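CRISPR-associated protein CasA/Cse1 (Thermus thermophilus, PDB 4AN8) probably helps select foreign DNA as part of the Cascade ribonucleoprotein complex, the crRNA-bearing assembly of a bacterial adaptive immune system. Local coordinates at residues A190-G196 and R340-L346; L204-P209 and A320-A325; A400-V404 and E419-A424. One frame throughout, in Å; residues are numbered along the deposited sequence.

Contact 1 of 3, residues A190-G196 and R340-L346; sequences ALFLPTG and RITLRVL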
ATOM      1  N   ALA A 190      -2.356  -3.890   2.560  1.00 21.62           N
ATOM      2  CA  ALA A 190      -2.269  -2.458   2.379  1.00 21.62           C
ATOM      3  C   ALA A 190      -0.897  -2.003   2.858  1.00 21.62           C
ATOM      4  O   ALA A 190      -0.444  -2.432   3.906  1.00 21.62           O
ATOM      5  CB  ALA A 190      -3.357  -1.792   3.195  1.00 17.36           C
ATOM      6  N   LEU A 191      -0.231  -1.146   2.099  1.00 18.20           N
ATOM      7  CA  LEU A 191       1.106  -0.692   2.495  1.00 18.20           C
ATOM      8  C   LEU A 191       1.081   0.698   3.143  1.00 18.20           C
ATOM      9  O   LEU A 191       0.509   1.638   2.577  1.00 18.20           O
ATOM     10  CB  LEU A 191       2.038  -0.689   1.287  1.00 16.86           C
ATOM     11  CG  LEU A 191       2.149  -2.074   0.622  1.00 16.86           C
ATOM     12  CD1 LEU A 191       3.119  -2.014  -0.572  1.00 16.86           C
ATOM     13  CD2 LEU A 191       2.589  -3.149   1.634  1.00 16.86           C
ATOM     14  N   PHE A 192       1.699   0.816   4.319  1.00 17.34           N
ATOM     15  CA  PHE A 192       1.804   2.102   5.008  1.00 17.34           C
ATOM     16  C   PHE A 192       3.079   2.841   4.631  1.00 17.34           C
ATOM     17  O   PHE A 192       4.201   2.374   4.904  1.00 17.34           O
ATOM     18  CB  PHE A 192       1.708   1.942   6.525  1.00 19.11           C
ATOM     19  CG  PHE A 192       0.360   1.495   6.986  1.00 19.11           C
ATOM     20  CD1 PHE A 192      -0.055   0.187   6.788  1.00 19.11           C
ATOM     21  CD2 PHE A 192      -0.511   2.384   7.600  1.00 19.11           C
ATOM     22  CE1 PHE A 192      -1.301  -0.234   7.212  1.00 19.11           C
ATOM     23  CE2 PHE A 192      -1.779   1.969   8.023  1.00 19.11           C
ATOM     24  CZ  PHE A 192      -2.172   0.660   7.833  1.00 19.11           C
ATOM     25  N   LEU A 193       2.900   4.001   4.011  1.00 18.07           N
ATOM     26  CA  LEU A 193       4.039   4.800   3.578  1.00 18.07           C
ATOM     27  C   LEU A 193       3.977   6.224   4.099  1.00 18.07           C
ATOM     28  O   LEU A 193       3.448   7.108   3.436  1.00 18.07           O
ATOM     29  CB  LEU A 193       4.126   4.816   2.046  1.00 20.43           C
ATOM     30  CG  LEU A 193       5.307   5.614   1.507  1.00 20.43           C
ATOM     31  CD1 LEU A 193       6.529   4.698   1.351  1.00 20.43           C
ATOM     32  CD2 LEU A 193       4.948   6.308   0.192  1.00 20.43           C
ATOM     33  N   PRO A 194       4.512   6.458   5.302  1.00 19.61           N
ATOM     34  CA  PRO A 194       4.601   7.828   5.805  1.00 19.61           C
ATOM     35  C   PRO A 194       5.358   8.697   4.807  1.00 19.61           C
ATOM     36  O   PRO A 194       6.265   8.221   4.114  1.00 19.61           O
ATOM     37  CB  PRO A 194       5.413   7.680   7.082  1.00 16.60           C
ATOM     38  CG  PRO A 194       5.131   6.303   7.525  1.00 16.60           C
ATOM     39  CD  PRO A 194       5.041   5.483   6.266  1.00 16.60           C
ATOM     40  N   THR A 195       4.972   9.965   4.733  1.00 25.72           N
ATOM     41  CA  THR A 195       5.431  10.831   3.668  1.00 25.72           C
ATOM     42  C   THR A 195       5.763  12.199   4.235  1.00 25.72           C
ATOM     43  O   THR A 195       5.020  12.728   5.076  1.00 25.72           O
ATOM     44  CB  THR A 195       4.360  10.922   2.563  1.00 38.34           C
ATOM     45  OG1 THR A 195       4.386   9.712   1.789  1.00 38.34           O
ATOM     46  CG2 THR A 195       4.603  12.076   1.652  1.00 38.34           C
ATOM     47  N   GLY A 196       6.901  12.748   3.811  1.00 22.78           N
ATOM     48  CA  GLY A 196       7.333  14.046   4.289  1.00 22.78           C
ATOM     49  C   GLY A 196       7.175  15.080   3.203  1.00 22.78           C
ATOM     50  O   GLY A 196       6.360  14.897   2.295  1.00 22.78           O
ATOM     51  N   ARG A 340       6.018  18.889   8.044  1.00 54.18           N
ATOM     52  CA  ARG A 340       4.701  18.419   7.614  1.00 54.18           C
ATOM     53  C   ARG A 340       4.740  16.950   7.157  1.00 54.18           C
ATOM     54  O   ARG A 340       5.298  16.616   6.115  1.00 54.18           O
ATOM     55  CB  ARG A 340       4.151  19.344   6.527  1.00184.60           C
ATOM     56  CG  ARG A 340       4.369  20.814   6.863  1.00184.60           C
ATOM     57  CD  ARG A 340       3.572  21.758   5.979  1.00184.60           C
ATOM     58  NE  ARG A 340       3.727  23.141   6.425  1.00184.60           N
ATOM     59  CZ  ARG A 340       3.026  24.168   5.954  1.00184.60           C
ATOM     60  NH1 ARG A 340       2.111  23.974   5.015  1.00184.60           N
ATOM     61  NH2 ARG A 340       3.239  25.390   6.426  1.00184.60           N
ATOM     62  N   ILE A 341       4.144  16.074   7.954  1.00 38.08           N
ATOM     63  CA  ILE A 341       4.239  14.646   7.715  1.00 38.08           C
ATOM     64  C   ILE A 341       2.865  13.992   7.494  1.00 38.08           C
ATOM     65  O   ILE A 341       1.969  14.144   8.319  1.00 38.08           O
ATOM     66  CB  ILE A 341       5.024  13.983   8.872  1.00 37.03           C
ATOM     67  CG1 ILE A 341       6.472  14.502   8.855  1.00 37.03           C
ATOM     68  CG2 ILE A 341       4.976  12.449   8.785  1.00 37.03           C
ATOM     69  CD1 ILE A 341       7.280  14.172  10.119  1.00 37.03           C
ATOM     70  N   THR A 342       2.687  13.284   6.371  1.00 26.70           N
ATOM     71  CA  THR A 342       1.412  12.604   6.130  1.00 26.70           C
ATOM     72  C   THR A 342       1.558  11.088   6.043  1.00 26.70           C
ATOM     73  O   THR A 342       2.665  10.557   6.099  1.00 26.70           O
ATOM     74  CB  THR A 342       0.695  13.098   4.863  1.00 35.22           C
ATOM     75  OG1 THR A 342       1.371  12.600   3.709  1.00 35.22           O
ATOM     76  CG2 THR A 342       0.638  14.592   4.805  1.00 35.22           C
ATOM     77  N   LEU A 343       0.436  10.395   5.903  1.00 24.95           N
ATOM     78  CA  LEU A 343       0.462   8.943   5.726  1.00 24.95           C
ATOM     79  C   LEU A 343      -0.206   8.556   4.421  1.00 24.95           C
ATOM     80  O   LEU A 343      -1.399   8.848   4.212  1.00 24.95           O
ATOM     81  CB  LEU A 343      -0.256   8.258   6.878  1.00 20.76           C
ATOM     82  CG  LEU A 343      -0.423   6.737   6.904  1.00 20.76           C
ATOM     83  CD1 LEU A 343       0.933   6.002   7.019  1.00 20.76           C
ATOM     84  CD2 LEU A 343      -1.366   6.336   8.053  1.00 20.76           C
ATOM     85  N   ARG A 344       0.547   7.911   3.533  1.00 22.62           N
ATOM     86  CA  ARG A 344      -0.067   7.343   2.339  1.00 22.62           C
ATOM     87  C   ARG A 344      -0.323   5.852   2.510  1.00 22.62           C
ATOM     88  O   ARG A 344       0.524   5.128   3.037  1.00 22.62           O
ATOM     89  CB  ARG A 344       0.796   7.594   1.121  1.00 29.20           C
ATOM     90  CG  ARG A 344       1.015   9.043   0.877  1.00 29.20           C
ATOM     91  CD  ARG A 344       1.569   9.246  -0.484  1.00 29.20           C
ATOM     92  NE  ARG A 344       1.370  10.621  -0.914  1.00 29.20           N
ATOM     93  CZ  ARG A 344       1.291  10.980  -2.188  1.00 29.20           C
ATOM     94  NH1 ARG A 344       1.389  10.054  -3.139  1.00 29.20           N
ATOM     95  NH2 ARG A 344       1.109  12.255  -2.507  1.00 29.20           N
ATOM     96  N   VAL A 345      -1.496   5.395   2.102  1.00 24.25           N
ATOM     97  CA  VAL A 345      -1.756   3.966   2.056  1.00 24.25           C
ATOM     98  C   VAL A 345      -1.851   3.550   0.595  1.00 24.25           C
ATOM     99  O   VAL A 345      -2.596   4.152  -0.178  1.00 24.25           O
ATOM    100  CB  VAL A 345      -3.030   3.571   2.801  1.00 17.17           C
ATOM    101  CG1 VAL A 345      -3.213   2.042   2.733  1.00 17.17           C
ATOM    102  CG2 VAL A 345      -2.963   4.050   4.270  1.00 17.17           C
ATOM    103  N   LEU A 346      -1.062   2.550   0.221  1.00 22.54           N
ATOM    104  CA  LEU A 346      -0.992   2.053  -1.156  1.00 22.54           C
ATOM    105  C   LEU A 346      -1.241   0.546  -1.197  1.00 22.54           C
ATOM    106  O   LEU A 346      -0.747  -0.189  -0.347  1.00 22.54           O
ATOM    107  CB  LEU A 346       0.393   2.338  -1.750  1.00 16.28           C
ATOM    108  CG  LEU A 346       0.952   3.741  -1.568  1.00 16.28           C
ATOM    109  CD1 LEU A 346       2.421   3.817  -2.016  1.00 16.28           C
ATOM    110  CD2 LEU A 346       0.086   4.768  -2.288  1.00 16.28           C
TER
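Six backbone hydrogen bonds join Leu191, Leu193 and Thr195 to Leu346, Arg344 and Thr342, two for each antiparallel pair. The bond from Leu191 N to Leu346 O is 2.7 Å long. Arg344 N reaches Leu193 O at 3.0 Å, standing 54° out of the carbonyl plane. Thr195 OG1, anti to the carbonyl carbon and beside its own N (chi1 -76°), turns back to the same oxygen from the opposite face at 3.2 Å, so Leu193 O is gripped twice.

The apolar contacts divide between the two faces. On one, Leu343 CD1 meets the edge of the Phe192 ring, 3.9 Å from CD2, and touches Pro194. Proline fits this non-hydrogen-bonded position because its N points away from the partner strand, where the sheet has no further strand, and no sheet bond is lost. On the other face Leu193 CD2 lies 4.2 Å from Leu346 CD1.

Polar side chains share this second face. Thr195 and Thr342 lie side by side, while the extended Arg344 passes its CG 3.6 Å from Thr195 OG1 and carries its charge on to a salt bridge with Glu53.

The strands belong to a three-stranded antiparallel sheet ordered 191-195, 342-351, 354-364, with 191-195 outermost.

Contact 2 of 3, residues L204-P209 and A320-A325; sequences LLNLVP and ATLEHA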
ATOM      1  N   LEU A 204      13.514   8.798   4.755  1.00 22.38           N
ATOM      2  CA  LEU A 204      13.868   8.758   6.184  1.00 22.38           C
ATOM      3  C   LEU A 204      12.725   8.257   7.105  1.00 22.38           C
ATOM      4  O   LEU A 204      12.970   7.527   8.079  1.00 22.38           O
ATOM      5  CB  LEU A 204      14.354  10.132   6.661  1.00 18.61           C
ATOM      6  CG  LEU A 204      15.710  10.607   6.114  1.00 18.61           C
ATOM      7  CD1 LEU A 204      15.961  12.090   6.440  1.00 18.61           C
ATOM      8  CD2 LEU A 204      16.851   9.729   6.635  1.00 18.61           C
ATOM      9  N   LEU A 205      11.489   8.672   6.797  1.00 19.77           N
ATOM     10  CA  LEU A 205      10.321   8.272   7.553  1.00 19.77           C
ATOM     11  C   LEU A 205       9.999   6.786   7.387  1.00 19.77           C
ATOM     12  O   LEU A 205       9.235   6.231   8.173  1.00 19.77           O
ATOM     13  CB  LEU A 205       9.112   9.129   7.168  1.00 20.71           C
ATOM     14  CG  LEU A 205       9.180  10.604   7.581  1.00 20.71           C
ATOM     15  CD1 LEU A 205       8.245  11.459   6.742  1.00 20.71           C
ATOM     16  CD2 LEU A 205       8.905  10.760   9.065  1.00 20.71           C
ATOM     17  N   ASN A 206      10.592   6.142   6.379  1.00 19.07           N
ATOM     18  CA  ASN A 206      10.352   4.715   6.136  1.00 19.07           C
ATOM     19  C   ASN A 206      11.584   3.863   6.411  1.00 19.07           C
ATOM     20  O   ASN A 206      11.535   2.643   6.243  1.00 19.07           O
ATOM     21  CB  ASN A 206       9.870   4.470   4.697  1.00 18.26           C
ATOM     22  CG  ASN A 206       8.439   4.924   4.479  1.00 18.26           C
ATOM     23  OD1 ASN A 206       7.507   4.143   4.646  1.00 18.26           O
ATOM     24  ND2 ASN A 206       8.260   6.205   4.136  1.00 18.26           N
ATOM     25  N   LEU A 207      12.672   4.509   6.845  1.00 23.48           N
ATOM     26  CA  LEU A 207      13.913   3.786   7.140  1.00 23.48           C
ATOM     27  C   LEU A 207      13.942   3.246   8.553  1.00 23.48           C
ATOM     28  O   LEU A 207      14.667   3.753   9.404  1.00 23.48           O
ATOM     29  CB  LEU A 207      15.154   4.648   6.917  1.00 26.08           C
ATOM     30  CG  LEU A 207      15.690   4.769   5.499  1.00 26.08           C
ATOM     31  CD1 LEU A 207      16.859   5.741   5.501  1.00 26.08           C
ATOM     32  CD2 LEU A 207      16.128   3.418   4.984  1.00 26.08           C
ATOM     33  N   VAL A 208      13.159   2.196   8.778  1.00 24.32           N
ATOM     34  CA  VAL A 208      13.056   1.524  10.061  1.00 24.32           C
ATOM     35  C   VAL A 208      14.402   0.887  10.448  1.00 24.32           C
ATOM     36  O   VAL A 208      15.101   0.322   9.585  1.00 24.32           O
ATOM     37  CB  VAL A 208      11.938   0.463   9.977  1.00 18.32           C
ATOM     38  CG1 VAL A 208      11.781  -0.323  11.312  1.00 18.32           C
ATOM     39  CG2 VAL A 208      10.610   1.142   9.542  1.00 18.32           C
ATOM     40  N   PRO A 209      14.780   1.001  11.737  1.00 24.49           N
ATOM     41  CA  PRO A 209      16.072   0.471  12.201  1.00 24.49           C
ATOM     42  C   PRO A 209      16.291  -0.918  11.676  1.00 24.49           C
ATOM     43  O   PRO A 209      15.394  -1.763  11.741  1.00 24.49           O
ATOM     44  CB  PRO A 209      15.939   0.482  13.727  1.00 23.69           C
ATOM     45  CG  PRO A 209      15.098   1.777  13.962  1.00 23.69           C
ATOM     46  CD  PRO A 209      14.127   1.847  12.761  1.00 23.69           C
ATOM     47  N   ALA A 320       5.536  -1.188  10.964  1.00 23.65           N
ATOM     48  CA  ALA A 320       6.810  -0.674  11.486  1.00 23.65           C
ATOM     49  C   ALA A 320       7.167   0.717  10.928  1.00 23.65           C
ATOM     50  O   ALA A 320       7.638   1.589  11.675  1.00 23.65           O
ATOM     51  CB  ALA A 320       7.977  -1.694  11.246  1.00 12.77           C
ATOM     52  N   THR A 321       6.930   0.933   9.631  1.00 22.42           N
ATOM     53  CA  THR A 321       7.146   2.261   9.054  1.00 22.42           C
ATOM     54  C   THR A 321       6.351   3.322   9.792  1.00 22.42           C
ATOM     55  O   THR A 321       6.840   4.425  10.015  1.00 22.42           O
ATOM     56  CB  THR A 321       6.816   2.337   7.530  1.00 18.86           C
ATOM     57  OG1 THR A 321       5.435   1.966   7.293  1.00 18.86           O
ATOM     58  CG2 THR A 321       7.779   1.429   6.707  1.00 18.86           C
ATOM     59  N   LEU A 322       5.115   3.011  10.152  1.00 19.38           N
ATOM     60  CA  LEU A 322       4.262   3.983  10.862  1.00 19.38           C
ATOM     61  C   LEU A 322       4.743   4.156  12.311  1.00 19.38           C
ATOM     62  O   LEU A 322       4.795   5.261  12.831  1.00 19.38           O
ATOM     63  CB  LEU A 322       2.787   3.558  10.819  1.00 23.30           C
ATOM     64  CG  LEU A 322       1.782   4.406  11.632  1.00 23.30           C
ATOM     65  CD1 LEU A 322       1.850   5.859  11.191  1.00 23.30           C
ATOM     66  CD2 LEU A 322       0.352   3.894  11.508  1.00 23.30           C
ATOM     67  N   GLU A 323       5.136   3.067  12.950  1.00 24.85           N
ATOM     68  CA  GLU A 323       5.710   3.175  14.290  1.00 24.85           C
ATOM     69  C   GLU A 323       6.962   4.041  14.254  1.00 24.85           C
ATOM     70  O   GLU A 323       7.142   4.914  15.092  1.00 24.85           O
ATOM     71  CB  GLU A 323       6.011   1.803  14.888  1.00 47.97           C
ATOM     72  CG  GLU A 323       6.398   1.844  16.357  1.00 47.97           C
ATOM     73  CD  GLU A 323       6.511   0.450  16.989  1.00 47.97           C
ATOM     74  OE1 GLU A 323       6.521  -0.554  16.243  1.00 47.97           O
ATOM     75  OE2 GLU A 323       6.587   0.354  18.235  1.00 47.97           O
ATOM     76  N   HIS A 324       7.821   3.800  13.267  1.00 21.34           N
ATOM     77  CA  HIS A 324       9.086   4.538  13.126  1.00 21.34           C
ATOM     78  C   HIS A 324       8.844   6.022  12.795  1.00 21.34           C
ATOM     79  O   HIS A 324       9.433   6.900  13.418  1.00 21.34           O
ATOM     80  CB  HIS A 324       9.957   3.867  12.061  1.00 22.28           C
ATOM     81  CG  HIS A 324      11.066   4.721  11.536  1.00 22.28           C
ATOM     82  ND1 HIS A 324      12.238   4.933  12.227  1.00 22.28           N
ATOM     83  CD2 HIS A 324      11.195   5.397  10.370  1.00 22.28           C
ATOM     84  CE1 HIS A 324      13.042   5.693  11.509  1.00 22.28           C
ATOM     85  NE2 HIS A 324      12.433   5.989  10.375  1.00 22.28           N
ATOM     86  N   ALA A 325       7.960   6.298  11.838  1.00 22.61           N
ATOM     87  CA  ALA A 325       7.647   7.679  11.480  1.00 22.61           C
ATOM     88  C   ALA A 325       7.088   8.436  12.694  1.00 22.61           C
ATOM     89  O   ALA A 325       7.504   9.559  12.986  1.00 22.61           O
ATOM     90  CB  ALA A 325       6.660   7.733  10.315  1.00 16.69           C
TER
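His324 reaches the segment 204-209 because its CG stands anti to the backbone N (chi1 163°), which swings the imidazole out from helix 320-333 toward helix 199-206. Val208 complements it: CG1 is anti to its own N, sending that methyl 4.0 Å from Ala320 CB, while CG2 settles against Thr321 CA and the CB of His324.

One hydrogen bond and two kinds of packing surround the ring. Its NE2 donates to Leu204 O at 2.8 Å, with the N-H...O angle at 162° and the oxygen within 1° of the ring plane. At the same edge Leu205 O approaches His324 CD2 to 3.1 Å. Over one face lie Leu207 O and Val208 CA, the latter a CH-pi contact 4.1 Å from the ring centroid. Together the in-plane bond and the covered face limit how the imidazole can turn.

This is a side-chain to main-chain hydrogen bond between two helices: the carbonyl of Leu204 accepts from a histidine in the first turns of helix 320-333. An inverse gamma turn centred on Leu207 then redirects the chain across the ring. A histidine suits the place because it combines a flat face for packing with an in-plane donor for the carbonyl.

The small Ala325 lets Leu205 lie against its helix, their CA atoms 4.8 Å apart, and Ala325 CB meets Leu205 CD2 at 4.0 Å. Asn206 OD1 is buried without any polar partner, 3.4 Å from Thr321 CG2, whereas Asn206 ND2 bonds to Pro194 O and Thr202 O. The hydroxyl of Thr321 is engaged by Phe192 O, leaving its methyl to meet the asparagine. Beyond the segments, Leu207 packs on Leu61 and Leu64 of helix 50-67, and His324 on Val77.

Contact 3 of 3, residues A400-V404 and E419-A424; sequences AKAVV and ELTKLA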
ATOM      1  N   ALA A 400     -36.579  -1.570   3.792  1.00 42.31           N
ATOM      2  CA  ALA A 400     -36.757  -2.486   2.672  1.00 42.31           C
ATOM      3  C   ALA A 400     -37.890  -3.479   2.925  1.00 42.31           C
ATOM      4  O   ALA A 400     -38.708  -3.724   2.048  1.00 42.31           O
ATOM      5  CB  ALA A 400     -35.473  -3.220   2.370  1.00 30.39           C
ATOM      6  N   LYS A 401     -37.946  -4.040   4.126  1.00 45.00           N
ATOM      7  CA  LYS A 401     -38.981  -5.018   4.454  1.00 45.00           C
ATOM      8  C   LYS A 401     -40.377  -4.392   4.487  1.00 45.00           C
ATOM      9  O   LYS A 401     -41.351  -5.001   4.032  1.00 45.00           O
ATOM     10  CB  LYS A 401     -38.680  -5.706   5.787  1.00102.09           C
ATOM     11  CG  LYS A 401     -37.386  -6.503   5.781  1.00102.09           C
ATOM     12  CD  LYS A 401     -37.036  -7.017   7.168  1.00102.09           C
ATOM     13  CE  LYS A 401     -38.056  -8.035   7.652  1.00102.09           C
ATOM     14  NZ  LYS A 401     -37.634  -8.684   8.928  1.00102.09           N
ATOM     15  N   ALA A 402     -40.471  -3.181   5.026  1.00 51.77           N
ATOM     16  CA  ALA A 402     -41.741  -2.474   5.080  1.00 51.77           C
ATOM     17  C   ALA A 402     -42.281  -2.239   3.673  1.00 51.77           C
ATOM     18  O   ALA A 402     -43.481  -2.348   3.428  1.00 51.77           O
ATOM     19  CB  ALA A 402     -41.585  -1.155   5.816  1.00 41.83           C
ATOM     20  N   VAL A 403     -41.386  -1.928   2.748  1.00 51.78           N
ATOM     21  CA  VAL A 403     -41.777  -1.671   1.372  1.00 51.78           C
ATOM     22  C   VAL A 403     -42.344  -2.903   0.668  1.00 51.78           C
ATOM     23  O   VAL A 403     -43.402  -2.843   0.054  1.00 51.78           O
ATOM     24  CB  VAL A 403     -40.592  -1.114   0.564  1.00 43.87           C
ATOM     25  CG1 VAL A 403     -40.874  -1.162  -0.927  1.00 43.87           C
ATOM     26  CG2 VAL A 403     -40.279   0.307   1.013  1.00 43.87           C
ATOM     27  N   VAL A 404     -41.649  -4.027   0.773  1.00 56.47           N
ATOM     28  CA  VAL A 404     -41.961  -5.197  -0.042  1.00 56.47           C
ATOM     29  C   VAL A 404     -43.029  -6.140   0.532  1.00 56.47           C
ATOM     30  O   VAL A 404     -43.348  -6.111   1.722  1.00 56.47           O
ATOM     31  CB  VAL A 404     -40.671  -5.976  -0.363  1.00 51.16           C
ATOM     32  CG1 VAL A 404     -40.987  -7.366  -0.867  1.00 51.16           C
ATOM     33  CG2 VAL A 404     -39.852  -5.206  -1.377  1.00 51.16           C
ATOM     34  N   GLU A 419     -35.870  -9.334  -4.174  1.00125.50           N
ATOM     35  CA  GLU A 419     -36.457  -8.001  -4.219  1.00125.50           C
ATOM     36  C   GLU A 419     -35.915  -7.101  -3.108  1.00125.50           C
ATOM     37  O   GLU A 419     -35.473  -5.981  -3.369  1.00125.50           O
ATOM     38  CB  GLU A 419     -37.982  -8.097  -4.132  1.00143.42           C
ATOM     39  CG  GLU A 419     -38.692  -6.761  -4.020  1.00143.42           C
ATOM     40  CD  GLU A 419     -38.532  -5.901  -5.257  1.00143.42           C
ATOM     41  OE1 GLU A 419     -37.974  -6.398  -6.259  1.00143.42           O
ATOM     42  OE2 GLU A 419     -38.971  -4.731  -5.227  1.00143.42           O
ATOM     43  N   LEU A 420     -35.951  -7.593  -1.873  1.00 83.82           N
ATOM     44  CA  LEU A 420     -35.434  -6.846  -0.733  1.00 83.82           C
ATOM     45  C   LEU A 420     -34.030  -6.336  -1.015  1.00 83.82           C
ATOM     46  O   LEU A 420     -33.756  -5.139  -0.901  1.00 83.82           O
ATOM     47  CB  LEU A 420     -35.380  -7.724   0.517  1.00 76.56           C
ATOM     48  CG  LEU A 420     -36.665  -8.283   1.114  1.00 76.56           C
ATOM     49  CD1 LEU A 420     -37.127  -9.480   0.309  1.00 76.56           C
ATOM     50  CD2 LEU A 420     -36.422  -8.684   2.553  1.00 76.56           C
ATOM     51  N   THR A 421     -33.150  -7.269  -1.372  1.00154.28           N
ATOM     52  CA  THR A 421     -31.740  -6.991  -1.631  1.00154.28           C
ATOM     53  C   THR A 421     -31.524  -5.712  -2.432  1.00154.28           C
ATOM     54  O   THR A 421     -30.956  -4.744  -1.925  1.00154.28           O
ATOM     55  CB  THR A 421     -31.079  -8.155  -2.387  1.00123.44           C
ATOM     56  OG1 THR A 421     -31.786  -8.388  -3.612  1.00123.44           O
ATOM     57  CG2 THR A 421     -31.106  -9.421  -1.547  1.00123.44           C
ATOM     58  N   LYS A 422     -31.965  -5.719  -3.687  1.00125.69           N
ATOM     59  CA  LYS A 422     -31.842  -4.545  -4.545  1.00125.69           C
ATOM     60  C   LYS A 422     -32.324  -3.296  -3.821  1.00125.69           C
ATOM     61  O   LYS A 422     -31.717  -2.228  -3.924  1.00125.69           O
ATOM     62  CB  LYS A 422     -32.647  -4.729  -5.833  1.00145.37           C
ATOM     63  CG  LYS A 422     -32.048  -5.712  -6.822  1.00145.37           C
ATOM     64  CD  LYS A 422     -32.782  -5.643  -8.156  1.00145.37           C
ATOM     65  CE  LYS A 422     -32.082  -6.463  -9.229  1.00145.37           C
ATOM     66  NZ  LYS A 422     -32.744  -6.317 -10.556  1.00145.37           N
ATOM     67  N   LEU A 423     -33.420  -3.442  -3.085  1.00 82.73           N
ATOM     68  CA  LEU A 423     -34.037  -2.314  -2.406  1.00 82.73           C
ATOM     69  C   LEU A 423     -33.123  -1.725  -1.332  1.00 82.73           C
ATOM     70  O   LEU A 423     -32.747  -0.558  -1.411  1.00 82.73           O
ATOM     71  CB  LEU A 423     -35.390  -2.720  -1.818  1.00 68.16           C
ATOM     72  CG  LEU A 423     -36.258  -1.569  -1.313  1.00 68.16           C
ATOM     73  CD1 LEU A 423     -36.428  -0.513  -2.387  1.00 68.16           C
ATOM     74  CD2 LEU A 423     -37.596  -2.101  -0.880  1.00 68.16           C
ATOM     75  N   ALA A 424     -32.763  -2.528  -0.334  1.00 81.25           N
ATOM     76  CA  ALA A 424     -31.892  -2.049   0.741  1.00 81.25           C
ATOM     77  C   ALA A 424     -30.579  -1.513   0.179  1.00 81.25           C
ATOM     78  O   ALA A 424     -30.075  -0.480   0.619  1.00 81.25           O
ATOM     79  CB  ALA A 424     -31.630  -3.150   1.769  1.00 50.65           C
TER
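This is an apolar helix-helix contact at the far end of a long helix: the last turn of helix 372-403 lies against the short helix 417-426, and residues 405-415 between them are not modelled. Ala400, Val403 and Val404 face Glu419, Leu420, Leu423 and Ala424, and the pairing depends mainly on side-chain shape.

Leu423 is the centre of it. With CG anti to the backbone N (chi1 -169°), its side chain reaches across and brings CD2 to Ala400, Val403 and Val404. The fit is tight, for Leu423 CD2 lies only 3.4 Å from Val403 CG1, closer than carbons usually pack. Leu423 CD2 is also 4.0 Å from Ala400 CB and 3.9 Å from Val404 CG2, Val404 and Leu423 lying alongside but running opposite ways. Leucine suits the position because its branched end can touch all three residues.

Next to Leu423, Ala424 CB meets Ala400 CB at 3.9 Å. Such small side chains let the backbones come near: the CA atoms of Ala400 and Ala424 are 5.3 Å apart.

Nearer the rim, Lys401 and Glu419 contribute aliphatic carbons. Leu420 crosses Lys401, its CD2 4.0 Å from Lys401 CG, so the aliphatic part of the lysine probably shields the leucine while NZ forms a long, weak ion pair with Glu398. Glu419 CG, anti to its backbone N (chi1 174°), comes to 3.3 Å from CG2 of exposed Val404; the bend at chi2 only turns the carboxylate.

Val403 also packs on Ala485 of helix 483-499 and on Arg481 and His482 in the loop before it. The C-terminal turn of helix 372-403 therefore touches both helix 417-426 and helix 483-499, in the helical C-terminal part of the protein.

How the contacts relate
Contacts 1 and 2 form one continuous piece of the buried interior; contact 3 is a partly exposed outpost, its centre about 41 Å from the centre of contact 1 and about 48 Å from that of contact 2. Contact 2 is nested in the loop closed by contact 1, and the two share a chain path: strand 191-195 leads into helix 199-206, and helix 320-333 into strand 342-351, with side chains of both helices bonded to the strand. The chemistry follows position: backbone pairing in contact 1, one histidine bonded to a helix carbonyl in contact 2, and alanine, valine and leucine methyls between helices in contact 3.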